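Local coordinates for lipase, class 3 (Penicillium roqueforti FM164, PDB 6L7N), which probably hydrolyses the ester bonds of acylglycerols as a fungal class 3 lipase of the alpha/beta-hydrolase fold, at residues A34-S39 / P44-A49. Residues are numbered along the deposited sequence; the frame is centred on the assembly and turned at random.
Sequences AKISCS and PQVEEA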
# COMPACT_ATOMS: atom_id res chain seq x y z
N ALA A 34 22.18 5.48 1.29
CA ALA A 34 22.32 4.15 1.86
C ALA A 34 21.46 3.14 1.10
O ALA A 34 20.43 3.48 0.52
CB ALA A 34 21.92 4.16 3.33
N LYS A 35 21.89 1.88 1.12
CA LYS A 35 21.15 0.81 0.47
C LYS A 35 20.00 0.34 1.35
O LYS A 35 20.15 0.20 2.56
CB LYS A 35 22.09 -0.37 0.17
CG LYS A 35 23.35 0.04 -0.59
CD LYS A 35 24.53 -0.88 -0.27
CE LYS A 35 25.75 -0.49 -1.11
NZ LYS A 35 26.72 -1.61 -1.28
N ILE A 36 18.84 0.09 0.72
CA ILE A 36 17.75 -0.57 1.43
C ILE A 36 18.18 -1.98 1.84
O ILE A 36 18.75 -2.73 1.04
CB ILE A 36 16.49 -0.65 0.55
CG1 ILE A 36 15.80 0.71 0.40
CG2 ILE A 36 15.52 -1.69 1.09
CD1 ILE A 36 14.75 0.70 -0.70
N SER A 37 17.87 -2.36 3.08
CA SER A 37 18.22 -3.68 3.56
C SER A 37 17.16 -4.15 4.54
O SER A 37 16.60 -3.34 5.29
CB SER A 37 19.60 -3.70 4.24
OG SER A 37 20.02 -5.03 4.42
N CYS A 38 16.89 -5.45 4.53
CA CYS A 38 15.93 -6.07 5.44
C CYS A 38 16.69 -7.11 6.25
O CYS A 38 16.99 -8.19 5.75
CB CYS A 38 14.80 -6.72 4.67
SG CYS A 38 13.87 -5.51 3.77
N SER A 39 16.96 -6.79 7.52
CA SER A 39 17.80 -7.68 8.31
C SER A 39 17.14 -9.04 8.50
O SER A 39 17.85 -10.05 8.59
CB SER A 39 18.12 -7.03 9.66
OG SER A 39 16.96 -6.74 10.40
N PRO A 44 14.70 -9.81 -0.30
CA PRO A 44 15.94 -10.15 -1.03
C PRO A 44 16.00 -9.57 -2.43
O PRO A 44 17.08 -9.15 -2.88
CB PRO A 44 15.92 -11.69 -1.05
CG PRO A 44 14.46 -12.04 -0.90
CD PRO A 44 13.92 -11.01 0.04
N GLN A 45 14.88 -9.54 -3.16
CA GLN A 45 14.92 -9.02 -4.52
C GLN A 45 15.09 -7.50 -4.55
O GLN A 45 15.68 -6.95 -5.49
CB GLN A 45 13.67 -9.45 -5.28
CG GLN A 45 13.58 -10.96 -5.50
CD GLN A 45 12.40 -11.36 -6.37
OE1 GLN A 45 11.37 -10.70 -6.39
NE2 GLN A 45 12.57 -12.45 -7.11
N VAL A 46 14.63 -6.81 -3.50
CA VAL A 46 14.92 -5.39 -3.39
C VAL A 46 16.42 -5.17 -3.24
O VAL A 46 17.02 -4.38 -3.97
CB VAL A 46 14.17 -4.76 -2.20
CG1 VAL A 46 14.71 -3.38 -1.94
CG2 VAL A 46 12.68 -4.71 -2.50
N GLU A 47 17.03 -5.85 -2.27
CA GLU A 47 18.47 -5.71 -2.10
C GLU A 47 19.22 -6.09 -3.37
O GLU A 47 20.24 -5.46 -3.70
CB GLU A 47 18.95 -6.56 -0.93
CG GLU A 47 18.39 -6.10 0.40
CD GLU A 47 18.74 -7.07 1.50
OE1 GLU A 47 19.66 -7.89 1.29
OE2 GLU A 47 18.09 -7.00 2.57
N GLU A 48 18.72 -7.09 -4.10
CA GLU A 48 19.33 -7.51 -5.36
C GLU A 48 19.31 -6.41 -6.41
O GLU A 48 20.23 -6.32 -7.22
CB GLU A 48 18.63 -8.77 -5.88
CG GLU A 48 18.99 -9.15 -7.33
CD GLU A 48 20.48 -9.41 -7.55
OE1 GLU A 48 20.92 -9.64 -8.69
OE2 GLU A 48 21.20 -9.42 -6.56
N ALA A 49 18.26 -5.58 -6.42
CA ALA A 49 18.26 -4.45 -7.33
C ALA A 49 19.30 -3.39 -6.99
O ALA A 49 19.58 -2.52 -7.82
CB ALA A 49 16.87 -3.80 -7.36
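Glu47, on the short helix 44-49, reaches across to the extended chain 34-39 and takes the backbone N-H of Cys38 on its OE2. The bond is short and nearly straight, 2.8 Å from Cys38 N to Glu47 OE2 with an angle of 174° at the hydrogen. It meets the anti side of the carboxylate, 19° out of its plane. The chain of Glu47 is extended beyond CG (chi2 173°), which carries the carboxylate out to Cys38 N. Along the shaft of the same side chain, Glu47 CG comes within 3.4 Å of Ile36 O.

On the buried side, Ile36 and Val46 pack against each other at an angle through one methyl each, Ile36 CG2 and Val46 CG1 being 3.6 Å apart. Phe68 of strand 66-72 and Ala21 of helix 6-22 continue the apolar packing around Ile36, while Gln17 of the same helix touches Val46.

The outer side is looser. Exposed Ser37 lies beside the carboxylate, its OG 3.3 Å from Glu47 OE2, at most a weak hydrogen bond.

Between the segments the chain turns back, and the Cys38-Cys43 disulfide ties the turn covalently. One carboxylate oxygen thus satisfies a main-chain N-H next to that crosslink, so that polar and covalent links together join the loop to the helix, while the Ile36-Val46 contact closes the buried side, facing helix 6-22.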